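Local coordinates for protein exopolygalacturonase (Yersinia enterocolitica, PDB 2UVF) that hydrolyses polygalacturonate, the backbone of pectin, from chain ends as a periplasmic family 28 exopolygalacturonase, at residues L41-L46 / K144-K149; A164-K169 / A193-S198; A215-S220 / G267-N272; M495-D500 / I539-D544; Q518-T523 / H551-V556. One frame throughout, in Å; residues are numbered along the deposited sequence.

Interaction 1 (L41-L46 / K144-K149); sequences LQVPTL and KPITAK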
# COMPACT_ATOMS: atom_id res chain seq x y z
N LEU A 41 -3.94 21.91 -3.57
CA LEU A 41 -5.01 21.52 -2.66
C LEU A 41 -6.02 20.79 -3.53
O LEU A 41 -6.26 21.20 -4.66
CB LEU A 41 -5.65 22.73 -1.97
CG LEU A 41 -6.90 22.47 -1.11
CD1 LEU A 41 -6.57 21.59 0.10
CD2 LEU A 41 -7.57 23.76 -0.66
N GLN A 42 -6.59 19.70 -3.02
CA GLN A 42 -7.52 18.90 -3.80
C GLN A 42 -8.34 17.98 -2.91
O GLN A 42 -7.98 17.73 -1.78
CB GLN A 42 -6.76 18.05 -4.83
CG GLN A 42 -5.92 16.96 -4.20
CD GLN A 42 -4.87 16.41 -5.12
OE1 GLN A 42 -5.04 15.33 -5.67
NE2 GLN A 42 -3.77 17.14 -5.28
N VAL A 43 -9.46 17.51 -3.44
CA VAL A 43 -10.20 16.41 -2.84
C VAL A 43 -9.71 15.15 -3.56
O VAL A 43 -9.77 15.09 -4.79
CB VAL A 43 -11.73 16.56 -3.01
CG1 VAL A 43 -12.47 15.46 -2.24
CG2 VAL A 43 -12.19 17.93 -2.53
N PRO A 44 -9.16 14.18 -2.81
CA PRO A 44 -8.87 12.87 -3.39
C PRO A 44 -10.15 12.22 -3.90
O PRO A 44 -11.23 12.47 -3.36
CB PRO A 44 -8.28 12.07 -2.21
CG PRO A 44 -7.77 13.11 -1.26
CD PRO A 44 -8.74 14.26 -1.39
N THR A 45 -10.01 11.40 -4.95
CA THR A 45 -11.12 10.69 -5.61
C THR A 45 -12.14 10.06 -4.66
O THR A 45 -11.82 9.20 -3.84
CB THR A 45 -10.55 9.61 -6.56
OG1 THR A 45 -9.97 10.26 -7.71
CG2 THR A 45 -11.62 8.61 -7.00
N LEU A 46 -13.39 10.51 -4.81
CA LEU A 46 -14.53 10.05 -4.02
C LEU A 46 -14.36 10.23 -2.50
O LEU A 46 -15.12 9.66 -1.70
CB LEU A 46 -14.90 8.61 -4.39
CG LEU A 46 -15.63 8.41 -5.72
CD1 LEU A 46 -15.51 6.99 -6.17
CD2 LEU A 46 -17.10 8.81 -5.61
N LYS A 144 -4.09 28.38 -4.00
CA LYS A 144 -5.21 28.66 -4.89
C LYS A 144 -6.44 27.98 -4.28
O LYS A 144 -6.32 26.88 -3.72
CB LYS A 144 -4.95 28.15 -6.31
CG LYS A 144 -3.80 28.85 -7.03
CD LYS A 144 -4.18 29.22 -8.48
CE LYS A 144 -2.95 29.52 -9.34
NZ LYS A 144 -2.08 28.31 -9.52
N PRO A 145 -7.61 28.64 -4.33
CA PRO A 145 -8.77 28.01 -3.71
C PRO A 145 -9.29 26.79 -4.48
O PRO A 145 -9.00 26.62 -5.67
CB PRO A 145 -9.82 29.12 -3.71
CG PRO A 145 -9.42 30.04 -4.78
CD PRO A 145 -7.93 29.96 -4.90
N ILE A 146 -10.04 25.94 -3.78
CA ILE A 146 -10.86 24.95 -4.45
C ILE A 146 -12.28 25.05 -3.90
O ILE A 146 -12.49 25.33 -2.71
CB ILE A 146 -10.30 23.47 -4.39
CG1 ILE A 146 -10.39 22.86 -2.99
CG2 ILE A 146 -8.88 23.38 -4.95
CD1 ILE A 146 -10.37 21.33 -3.01
N THR A 147 -13.24 24.86 -4.79
CA THR A 147 -14.63 24.68 -4.41
C THR A 147 -14.92 23.19 -4.54
O THR A 147 -14.49 22.55 -5.51
CB THR A 147 -15.57 25.45 -5.36
OG1 THR A 147 -14.87 26.58 -5.90
CG2 THR A 147 -16.85 25.91 -4.63
N ALA A 148 -15.63 22.65 -3.55
CA ALA A 148 -16.04 21.25 -3.59
C ALA A 148 -17.42 21.07 -2.98
O ALA A 148 -17.75 21.65 -1.94
CB ALA A 148 -15.02 20.37 -2.89
N LYS A 149 -18.23 20.26 -3.65
CA LYS A 149 -19.60 20.04 -3.24
C LYS A 149 -19.77 18.66 -2.60
O LYS A 149 -19.34 17.65 -3.17
CB LYS A 149 -20.55 20.21 -4.44
CG LYS A 149 -22.01 20.46 -4.09
CD LYS A 149 -22.81 20.91 -5.30
CE LYS A 149 -23.26 19.74 -6.17
NZ LYS A 149 -24.51 19.09 -5.66
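I146 is the side chain round which this contact is built. It belongs to strand 146-149, at the edge of a four-stranded antiparallel sheet. Residues 41-42 belong to strand 39-42, at the edge of a three-stranded one. Both sheets lie in the fibronectin type III domain, and the contact joins them across its beta-sandwich. The tight part is at L41. I146 CG1 sits between the backbone N and the carbonyl carbon, the crowded position (chi1 71°), and both branches of I146 meet the facing chain. I146 CG1 lies 3.8 Å from L41 CD2, where the two side chains cross obliquely. I146 CG2 lies 3.4 Å from L41 O, so a methyl group rests on a backbone carbonyl. The outer methyl, I146 CD1, reaches Q42 CA at 3.8 Å. L41 is buried and also packs on F128 and L55.

The part at V43 is smaller and more exposed. V43 CG1 is anti to the backbone N, and the other branch, CG2, does the touching. V43 CG2 is 3.9 Å from I146 CD1 and 3.8 Å from A148 CB. Beyond V43 the chains separate. P44 leans on V56, M392 and F394 instead, and T147 and K149 are exposed. The Q42 side chain starts out away from strand 146-149, and its NE2 bonds to Q40 O.

No polar pair links the segments; the side chains that meet are apolar. Backbone bonds run within each sheet instead, such as Q42 with V56, I146 with F128 and A148 with Y126. The chemistry therefore implies hydrophobic packing between sheets, not an extension of either one.

Interaction 2 (A164-K169 / A193-S198); sequences AIDDGK and AGTYKS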
# COMPACT_ATOMS: atom_id res chain seq x y z
N ALA A 164 -29.60 -11.05 6.68
CA ALA A 164 -28.28 -11.23 7.28
C ALA A 164 -28.36 -11.11 8.79
O ALA A 164 -28.98 -10.19 9.32
CB ALA A 164 -27.27 -10.24 6.71
N ILE A 165 -27.72 -12.05 9.47
CA ILE A 165 -27.81 -12.14 10.92
C ILE A 165 -26.47 -12.53 11.55
O ILE A 165 -25.74 -13.38 11.04
CB ILE A 165 -28.97 -13.11 11.33
CG1 ILE A 165 -29.05 -13.27 12.86
CG2 ILE A 165 -28.88 -14.43 10.56
CD1 ILE A 165 -29.78 -14.50 13.32
N ASP A 166 -26.16 -11.87 12.67
CA ASP A 166 -24.99 -12.19 13.48
C ASP A 166 -25.25 -13.44 14.32
O ASP A 166 -25.89 -13.36 15.39
CB ASP A 166 -24.61 -10.99 14.36
CG ASP A 166 -23.69 -11.35 15.53
OD1 ASP A 166 -23.89 -10.77 16.63
OD2 ASP A 166 -22.77 -12.19 15.38
N ASP A 167 -24.79 -14.59 13.84
CA ASP A 167 -24.73 -15.81 14.67
C ASP A 167 -23.29 -16.38 14.71
O ASP A 167 -22.49 -15.83 15.44
CB ASP A 167 -25.85 -16.84 14.39
CG ASP A 167 -26.52 -16.66 13.02
OD1 ASP A 167 -25.89 -16.05 12.11
OD2 ASP A 167 -27.66 -17.14 12.84
N GLY A 168 -22.93 -17.42 13.95
CA GLY A 168 -23.76 -18.17 13.01
C GLY A 168 -24.04 -19.57 13.55
O GLY A 168 -24.05 -19.76 14.77
N LYS A 169 -24.22 -20.56 12.68
CA LYS A 169 -23.81 -20.51 11.27
C LYS A 169 -24.89 -20.14 10.26
O LYS A 169 -25.40 -21.00 9.54
CB LYS A 169 -23.15 -21.84 10.86
CG LYS A 169 -23.89 -23.12 11.32
CD LYS A 169 -22.96 -24.34 11.35
CE LYS A 169 -21.75 -24.14 12.26
NZ LYS A 169 -22.13 -23.71 13.64
N ALA A 193 -23.04 -3.52 13.41
CA ALA A 193 -22.36 -4.34 14.42
C ALA A 193 -22.82 -5.80 14.37
O ALA A 193 -24.00 -6.09 14.13
CB ALA A 193 -22.56 -3.76 15.83
N GLY A 194 -21.88 -6.71 14.59
CA GLY A 194 -22.13 -8.15 14.51
C GLY A 194 -21.14 -8.85 13.61
O GLY A 194 -20.51 -8.23 12.75
N THR A 195 -21.00 -10.16 13.82
CA THR A 195 -20.11 -10.99 13.02
C THR A 195 -20.90 -11.79 11.98
O THR A 195 -21.59 -12.77 12.32
CB THR A 195 -19.32 -11.93 13.92
OG1 THR A 195 -18.55 -11.15 14.84
CG2 THR A 195 -18.39 -12.83 13.11
N TYR A 196 -20.78 -11.36 10.72
CA TYR A 196 -21.47 -11.96 9.56
C TYR A 196 -20.52 -12.76 8.67
O TYR A 196 -19.76 -12.18 7.87
CB TYR A 196 -22.13 -10.85 8.73
CG TYR A 196 -23.01 -9.90 9.53
CD1 TYR A 196 -24.39 -10.07 9.57
CD2 TYR A 196 -22.45 -8.84 10.24
CE1 TYR A 196 -25.21 -9.19 10.32
CE2 TYR A 196 -23.26 -7.96 10.99
CZ TYR A 196 -24.62 -8.14 11.02
OH TYR A 196 -25.40 -7.28 11.75
N LYS A 197 -20.54 -14.09 8.81
CA LYS A 197 -19.81 -14.98 7.89
C LYS A 197 -20.36 -14.84 6.48
O LYS A 197 -21.57 -14.69 6.28
CB LYS A 197 -19.87 -16.44 8.37
CG LYS A 197 -19.07 -17.40 7.49
CD LYS A 197 -18.68 -18.69 8.20
CE LYS A 197 -17.43 -18.49 9.04
NZ LYS A 197 -16.56 -19.68 9.05
N SER A 198 -19.47 -14.86 5.49
CA SER A 198 -19.87 -14.67 4.10
C SER A 198 -18.84 -15.29 3.17
O SER A 198 -17.68 -15.47 3.55
CB SER A 198 -20.06 -13.18 3.79
OG SER A 198 -20.29 -12.94 2.41
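Y196 OH is held by two hydrogen bonds. It donates to A193 O, 3.0 Å from Y196 OH, and also bonds to R160 NH1. The contact lies near the N-terminal end of the parallel beta-helix. The loop 164-169, between strand 156-158 and helix 173-181, runs past strand 194-198. The buried ring of Y196 turns toward that loop. D166 CB stands over one face of the ring, while A164 C lies at the ring edge, in its plane. Y196 CE1 comes within 3.7 Å of D166 N, and A164 CB packs 4.1 Å from Y196 CD1.

One hydrogen bond links the segments. T195 N donates to D166 OD2 at 3.1 Å, N-H...O angle 153°. The donor meets the carboxylate from well above its plane. D166 CG is anti to the backbone N (chi1 162°), which lays the carboxylate beside the G194-T195 peptide. At the positive phi of G194 (129°) a CB would jam against the preceding carbonyl O and clash with D166 CB, so glycine fits.

D166 and D167 are exposed; D167 OD2 bonds to T170 OG1. K197 NZ forms a salt bridge with E221. The other carboxylate oxygen, D166 OD1, lies 3.8 Å from G194 CA.

Interaction 3 (A215-S220 / G267-N272); sequences AILLGS and GVIDGN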
# COMPACT_ATOMS: atom_id res chain seq x y z
N ALA A 215 -18.91 -3.90 13.21
CA ALA A 215 -19.10 -4.87 12.11
C ALA A 215 -17.88 -5.73 11.78
O ALA A 215 -16.79 -5.20 11.60
CB ALA A 215 -19.57 -4.16 10.85
N ILE A 216 -18.06 -7.04 11.70
CA ILE A 216 -17.02 -7.94 11.18
C ILE A 216 -17.56 -8.77 10.02
O ILE A 216 -18.45 -9.60 10.20
CB ILE A 216 -16.41 -8.88 12.25
CG1 ILE A 216 -15.83 -8.07 13.42
CG2 ILE A 216 -15.32 -9.77 11.64
CD1 ILE A 216 -15.43 -8.93 14.62
N LEU A 217 -17.03 -8.50 8.83
CA LEU A 217 -17.23 -9.37 7.69
C LEU A 217 -16.19 -10.48 7.74
O LEU A 217 -15.00 -10.27 7.45
CB LEU A 217 -17.19 -8.60 6.37
CG LEU A 217 -17.51 -9.40 5.09
CD1 LEU A 217 -18.96 -9.87 5.05
CD2 LEU A 217 -17.15 -8.60 3.85
N LEU A 218 -16.67 -11.66 8.12
CA LEU A 218 -15.85 -12.85 8.29
C LEU A 218 -15.90 -13.77 7.05
O LEU A 218 -16.98 -14.18 6.61
CB LEU A 218 -16.26 -13.62 9.57
CG LEU A 218 -15.42 -14.84 10.02
CD1 LEU A 218 -13.92 -14.53 10.13
CD2 LEU A 218 -15.92 -15.41 11.35
N GLY A 219 -14.74 -14.10 6.50
CA GLY A 219 -14.66 -15.04 5.41
C GLY A 219 -15.20 -16.40 5.80
O GLY A 219 -15.02 -16.83 6.95
N SER A 220 -15.88 -17.05 4.86
CA SER A 220 -16.24 -18.46 5.02
C SER A 220 -14.95 -19.26 4.90
O SER A 220 -14.01 -18.82 4.24
CB SER A 220 -17.25 -18.88 3.94
OG SER A 220 -17.31 -20.29 3.82
N GLY A 267 -15.41 -0.58 10.44
CA GLY A 267 -15.56 -2.02 10.66
C GLY A 267 -14.37 -2.84 10.16
O GLY A 267 -13.43 -2.29 9.56
N VAL A 268 -14.44 -4.15 10.39
CA VAL A 268 -13.36 -5.10 10.10
C VAL A 268 -13.74 -6.01 8.92
O VAL A 268 -14.90 -6.43 8.78
CB VAL A 268 -13.04 -5.94 11.37
CG1 VAL A 268 -12.08 -7.11 11.08
CG2 VAL A 268 -12.50 -5.04 12.49
N ILE A 269 -12.76 -6.28 8.06
CA ILE A 269 -12.87 -7.34 7.06
C ILE A 269 -11.86 -8.42 7.40
O ILE A 269 -10.64 -8.19 7.36
CB ILE A 269 -12.62 -6.86 5.61
CG1 ILE A 269 -13.44 -5.59 5.30
CG2 ILE A 269 -12.96 -7.99 4.63
CD1 ILE A 269 -13.05 -4.84 4.02
N ASP A 270 -12.38 -9.60 7.74
CA ASP A 270 -11.59 -10.71 8.22
C ASP A 270 -11.66 -11.87 7.22
O ASP A 270 -12.72 -12.39 6.95
CB ASP A 270 -12.07 -11.12 9.62
CG ASP A 270 -11.16 -12.12 10.27
OD1 ASP A 270 -10.39 -12.79 9.55
OD2 ASP A 270 -11.20 -12.25 11.49
N GLY A 271 -10.50 -12.25 6.67
CA GLY A 271 -10.46 -13.22 5.57
C GLY A 271 -10.57 -14.69 5.94
O GLY A 271 -10.83 -15.52 5.07
N ASN A 272 -10.34 -14.98 7.23
CA ASN A 272 -10.55 -16.28 7.85
C ASN A 272 -9.54 -17.31 7.35
O ASN A 272 -9.83 -18.53 7.30
CB ASN A 272 -12.01 -16.76 7.66
CG ASN A 272 -12.48 -17.74 8.74
OD1 ASN A 272 -11.74 -18.04 9.70
ND2 ASN A 272 -13.71 -18.22 8.60
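Four backbone hydrogen bonds join strands 215-219 and 268-270, and donors and acceptors alternate between the chains. V268 N gives to A215 O at 2.8 Å, nearly straight and along the C=O axis. L217 N gives to V268 O at 3.0 Å. L217 O then takes D270 N at 2.7 Å, and D270 O takes G219 N at 2.7 Å. The other side of strand 215-219 is satisfied too, because I216 and L218 bond to backbone groups of strand 194-202. This is parallel pairing between successive coils of the right-handed beta-helix of family 28 enzymes. L217 and I269 point to its interior, onto L211 and I245. I216, V268, L218 and D270 line the other face.

At the strand end the side chain of N272 takes over. N272 ND2 donates to G219 O at 2.5 Å, a short bond that lies close to the amide plane. N272 N is held by D270 OD1 at 3.2 Å, which makes an Asx turn. L218 CD1 lies beside D270 CG at 3.7 Å and also touches N272 CG. The side chain of D270 comes within about 4 Å of a bound nickel ion, which may favour the ionised form of the carboxylate.

Interaction 4 (M495-D500 / I539-D544); sequences MVMTLD and IEIKGD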
# COMPACT_ATOMS: atom_id res chain seq x y z
N MET A 495 17.51 0.59 1.70
CA MET A 495 17.10 0.55 0.30
C MET A 495 17.76 -0.64 -0.39
O MET A 495 18.93 -0.92 -0.17
CB MET A 495 17.41 1.87 -0.42
CG MET A 495 16.99 1.90 -1.88
SD MET A 495 17.16 3.50 -2.66
CE MET A 495 18.94 3.60 -2.91
N VAL A 496 16.97 -1.33 -1.21
CA VAL A 496 17.51 -2.37 -2.11
C VAL A 496 16.99 -2.17 -3.53
O VAL A 496 15.86 -1.75 -3.75
CB VAL A 496 17.19 -3.82 -1.63
CG1 VAL A 496 18.07 -4.82 -2.37
CG2 VAL A 496 17.42 -3.96 -0.16
N MET A 497 17.88 -2.42 -4.48
CA MET A 497 17.59 -2.40 -5.90
C MET A 497 18.35 -3.59 -6.48
O MET A 497 19.54 -3.49 -6.78
CB MET A 497 18.11 -1.11 -6.53
CG MET A 497 17.63 0.18 -5.90
SD MET A 497 18.19 1.61 -6.85
CE MET A 497 17.29 1.43 -8.37
N THR A 498 17.68 -4.74 -6.59
CA THR A 498 18.30 -5.92 -7.19
C THR A 498 17.75 -6.19 -8.57
O THR A 498 16.56 -5.97 -8.83
CB THR A 498 18.18 -7.18 -6.31
OG1 THR A 498 16.91 -7.19 -5.63
CG2 THR A 498 19.28 -7.22 -5.28
N LEU A 499 18.64 -6.64 -9.46
CA LEU A 499 18.32 -6.97 -10.86
C LEU A 499 19.03 -8.28 -11.20
O LEU A 499 20.25 -8.31 -11.39
CB LEU A 499 18.78 -5.86 -11.80
CG LEU A 499 17.94 -5.44 -13.01
CD1 LEU A 499 18.60 -4.26 -13.70
CD2 LEU A 499 17.71 -6.59 -14.00
N ASP A 500 18.26 -9.36 -11.26
CA ASP A 500 18.85 -10.69 -11.41
C ASP A 500 18.69 -11.28 -12.85
O ASP A 500 17.67 -11.92 -13.16
CB ASP A 500 18.32 -11.64 -10.30
CG ASP A 500 18.28 -10.98 -8.89
OD1 ASP A 500 17.94 -9.78 -8.79
OD2 ASP A 500 18.56 -11.67 -7.88
N ILE A 539 22.42 0.01 2.28
CA ILE A 539 22.01 0.37 0.93
C ILE A 539 22.62 -0.71 0.03
O ILE A 539 23.82 -0.99 0.11
CB ILE A 539 22.45 1.82 0.54
CG1 ILE A 539 21.80 2.86 1.47
CG2 ILE A 539 22.08 2.12 -0.92
CD1 ILE A 539 22.17 4.34 1.19
N GLU A 540 21.79 -1.37 -0.76
CA GLU A 540 22.25 -2.48 -1.56
C GLU A 540 21.68 -2.43 -2.96
O GLU A 540 20.49 -2.61 -3.17
CB GLU A 540 21.95 -3.83 -0.92
CG GLU A 540 22.41 -4.99 -1.79
CD GLU A 540 22.13 -6.33 -1.18
OE1 GLU A 540 21.17 -6.43 -0.38
OE2 GLU A 540 22.87 -7.29 -1.50
N ILE A 541 22.59 -2.20 -3.90
CA ILE A 541 22.28 -2.12 -5.31
C ILE A 541 23.07 -3.26 -5.96
O ILE A 541 24.26 -3.43 -5.69
CB ILE A 541 22.67 -0.70 -5.86
CG1 ILE A 541 21.76 0.38 -5.22
CG2 ILE A 541 22.59 -0.65 -7.36
CD1 ILE A 541 22.36 1.77 -5.13
N LYS A 542 22.38 -4.09 -6.75
CA LYS A 542 23.03 -5.18 -7.50
C LYS A 542 22.30 -5.49 -8.81
O LYS A 542 21.08 -5.70 -8.83
CB LYS A 542 23.12 -6.46 -6.66
CG LYS A 542 24.27 -7.36 -7.08
CD LYS A 542 23.92 -8.86 -7.08
CE LYS A 542 25.08 -9.69 -7.64
NZ LYS A 542 25.53 -9.29 -9.03
N GLY A 543 23.05 -5.51 -9.91
CA GLY A 543 22.50 -5.87 -11.21
C GLY A 543 23.15 -7.12 -11.75
O GLY A 543 23.26 -8.13 -11.04
N ASP A 544 23.58 -7.04 -13.01
CA ASP A 544 24.44 -8.05 -13.65
C ASP A 544 25.17 -7.38 -14.82
O ASP A 544 24.75 -7.52 -15.97
CB ASP A 544 23.62 -9.25 -14.14
CG ASP A 544 24.41 -10.55 -14.14
OD1 ASP A 544 25.67 -10.50 -14.18
OD2 ASP A 544 23.78 -11.63 -14.11
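Side chains pair in register along parallel strands 495-500 and 539-542, and they alternate between two faces. M495, M497, I539 and I541 share the inward face. M497 and I541 lie side by side and point the same way, with M497 SD 4.1 Å from I541 CG1. M495 crosses I539 obliquely. M495 CG is anti to the backbone N (chi1 -179°), and the chain bends at chi3, so M495 CE meets I539 CG2 at 4.0 Å. F519 and F522 pack on M497 from strand 518-532. This is the interior of the right-handed parallel beta-helix, where aligned apolar side chains of neighbouring coils stack.

On the opposite face V496 and E540 lie side by side, pointing the same way. E540 is extended, and its OE1 passes 4.0 Å from V496 CG1 before it bonds to Q493 NE2. T498 and K542 cross obliquely, CG2 to CB. The lysine chain bends, and K542 NZ bonds to G543 O of its own segment at 3.2 Å. T498 OG1 has a weak bond to R466 NH1.

Between the faces, M497 N donates to E540 O at 2.9 Å and K542 N to M497 O at 2.9 Å. E540 N reaches M495 O in the same way. The last bond, from L499 N to K542 O at 2.7 Å, is more bent, at 138°.

Interaction 5 (Q518-T523 / H551-V556); sequences QFYDFT and HRLVHV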
# COMPACT_ATOMS: atom_id res chain seq x y z
N GLN A 518 15.38 -2.98 -15.90
CA GLN A 518 16.29 -1.93 -15.44
C GLN A 518 15.61 -0.96 -14.48
O GLN A 518 14.43 -0.64 -14.62
CB GLN A 518 16.89 -1.18 -16.64
CG GLN A 518 15.85 -0.57 -17.59
CD GLN A 518 16.37 -0.35 -19.02
OE1 GLN A 518 17.32 0.41 -19.24
NE2 GLN A 518 15.73 -1.00 -19.99
N PHE A 519 16.38 -0.50 -13.50
CA PHE A 519 15.95 0.56 -12.60
C PHE A 519 16.79 1.81 -12.84
O PHE A 519 18.02 1.74 -12.90
CB PHE A 519 16.07 0.11 -11.14
CG PHE A 519 15.21 -1.08 -10.79
CD1 PHE A 519 13.82 -0.96 -10.75
CD2 PHE A 519 15.80 -2.31 -10.49
CE1 PHE A 519 13.02 -2.05 -10.44
CE2 PHE A 519 15.01 -3.40 -10.16
CZ PHE A 519 13.62 -3.28 -10.14
N TYR A 520 16.11 2.93 -13.03
CA TYR A 520 16.79 4.21 -13.21
C TYR A 520 15.94 5.40 -12.75
O TYR A 520 14.71 5.32 -12.70
CB TYR A 520 17.32 4.37 -14.66
CG TYR A 520 16.28 4.58 -15.72
CD1 TYR A 520 15.79 5.86 -16.01
CD2 TYR A 520 15.79 3.50 -16.47
CE1 TYR A 520 14.82 6.05 -16.99
CE2 TYR A 520 14.82 3.69 -17.46
CZ TYR A 520 14.35 4.96 -17.71
OH TYR A 520 13.38 5.16 -18.68
N ASP A 521 16.62 6.50 -12.43
CA ASP A 521 15.95 7.72 -11.99
C ASP A 521 15.23 7.46 -10.65
O ASP A 521 14.01 7.53 -10.54
CB ASP A 521 15.03 8.25 -13.10
CG ASP A 521 14.44 9.61 -12.78
OD1 ASP A 521 15.04 10.36 -11.98
OD2 ASP A 521 13.35 9.92 -13.33
N PHE A 522 16.04 7.11 -9.64
CA PHE A 522 15.60 6.92 -8.26
C PHE A 522 16.22 8.01 -7.42
O PHE A 522 17.42 8.29 -7.52
CB PHE A 522 16.04 5.56 -7.71
CG PHE A 522 15.06 4.43 -7.96
CD1 PHE A 522 14.55 4.19 -9.24
CD2 PHE A 522 14.66 3.60 -6.91
CE1 PHE A 522 13.65 3.15 -9.46
CE2 PHE A 522 13.76 2.54 -7.14
CZ PHE A 522 13.27 2.32 -8.40
N THR A 523 15.40 8.59 -6.56
CA THR A 523 15.80 9.65 -5.66
C THR A 523 15.51 9.26 -4.21
O THR A 523 14.35 8.99 -3.83
CB THR A 523 15.09 10.96 -6.03
OG1 THR A 523 15.48 11.33 -7.35
CG2 THR A 523 15.43 12.08 -5.05
N HIS A 551 21.91 -0.66 -13.13
CA HIS A 551 21.06 0.43 -12.68
C HIS A 551 21.78 1.74 -12.94
O HIS A 551 23.00 1.79 -12.94
CB HIS A 551 20.78 0.31 -11.17
CG HIS A 551 20.48 -1.08 -10.71
ND1 HIS A 551 19.21 -1.62 -10.74
CD2 HIS A 551 21.29 -2.06 -10.24
CE1 HIS A 551 19.25 -2.86 -10.28
NE2 HIS A 551 20.50 -3.15 -9.97
N ARG A 552 21.02 2.80 -13.15
CA ARG A 552 21.64 4.07 -13.46
C ARG A 552 20.78 5.19 -12.91
O ARG A 552 19.63 4.98 -12.58
CB ARG A 552 21.89 4.21 -14.99
CG ARG A 552 20.65 4.48 -15.82
CD ARG A 552 20.85 4.27 -17.32
NE ARG A 552 19.64 4.68 -18.04
CZ ARG A 552 19.44 5.89 -18.55
NH1 ARG A 552 20.39 6.83 -18.46
NH2 ARG A 552 18.29 6.18 -19.15
N LEU A 553 21.36 6.38 -12.79
CA LEU A 553 20.63 7.59 -12.38
C LEU A 553 19.99 7.52 -10.99
O LEU A 553 18.83 7.88 -10.81
CB LEU A 553 19.61 8.01 -13.46
CG LEU A 553 20.20 8.45 -14.81
CD1 LEU A 553 19.11 8.54 -15.85
CD2 LEU A 553 20.97 9.79 -14.69
N VAL A 554 20.77 7.06 -10.01
CA VAL A 554 20.38 7.11 -8.60
C VAL A 554 20.92 8.39 -7.94
O VAL A 554 22.13 8.58 -7.82
CB VAL A 554 20.88 5.85 -7.82
CG1 VAL A 554 20.52 5.94 -6.34
CG2 VAL A 554 20.31 4.57 -8.41
N HIS A 555 20.01 9.27 -7.52
CA HIS A 555 20.35 10.54 -6.86
C HIS A 555 20.05 10.46 -5.36
O HIS A 555 18.89 10.41 -4.95
CB HIS A 555 19.58 11.71 -7.48
CG HIS A 555 19.36 11.57 -8.96
ND1 HIS A 555 20.37 11.71 -9.89
CD2 HIS A 555 18.24 11.28 -9.66
CE1 HIS A 555 19.88 11.52 -11.10
NE2 HIS A 555 18.59 11.26 -10.99
N VAL A 556 21.11 10.42 -4.54
CA VAL A 556 20.98 10.31 -3.08
C VAL A 556 21.51 11.58 -2.38
O VAL A 556 22.69 11.92 -2.51
CB VAL A 556 21.65 9.02 -2.52
CG1 VAL A 556 21.62 8.99 -0.99
CG2 VAL A 556 20.96 7.77 -3.08
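Two neighbouring coils of the parallel beta-helix stack here, and both bend at the same level. D521 and L553 are the bend residues, paired in register, and each has positive phi (65° and 61°). Before the bend F519 and H551 turn to the interior. After it F522 and V554 do so, V554 against M497.

The F519 and H551 rings sit rim to rim, with their planes nearly parallel. F519 CD2 is 3.5 Å from H551 ND1, while H551 NE2 is bonded to K542 O. That bond would restrain the ring's rotation.

Outside, Y520 and R552 both place CG in the crowded position between the backbone N and the carbonyl carbon, so they run side by side. R552 NH2 lies over one face of the tyrosine ring, toward the rim, with the guanidinium tilted against it, in a cation-pi contact. R552 CZ is 4.7 Å from the ring centroid, 20° off the normal. Y520 OH bonds to R478 NH1.

T523 OG1 and D521 OD1 lie at the edge of the H555 ring, and L553 O lies over one of its faces. H555 ND1 is held by E576 OE2.

The backbone bonds open at the bend and tighten after it. R552 N gives to F519 O at 3.2 Å, and the bond from D521 N to R552 O is weak. F522 N reaches L553 O at 3.1 Å, and H555 N reaches F522 O at 2.8 Å. Aligned residues in the left-handed helical conformation at a coil corner are a known feature of pectate lyase-like beta-helices, the fold of family 28 enzymes.

Interaction 1 comes first along the chain and closes within the fibronectin type III domain, joining the start of that domain to its last strand. Interaction 2 closes a stretch of 23 residues that holds helix 173-181, near the N-terminal end of the beta-helix. Interaction 3 follows in series and closes 46 residues. These two touch, since strand 194-202 lies beside strand 215-219, and S198 probably bonds to L218 and S220. Interactions 4 and 5 lie on the other side of the chain's centre and close 38 and 27 residues. Interactions 4 and 5 cross, as their segments alternate, and they touch. Together they tie two sides of the same late coils.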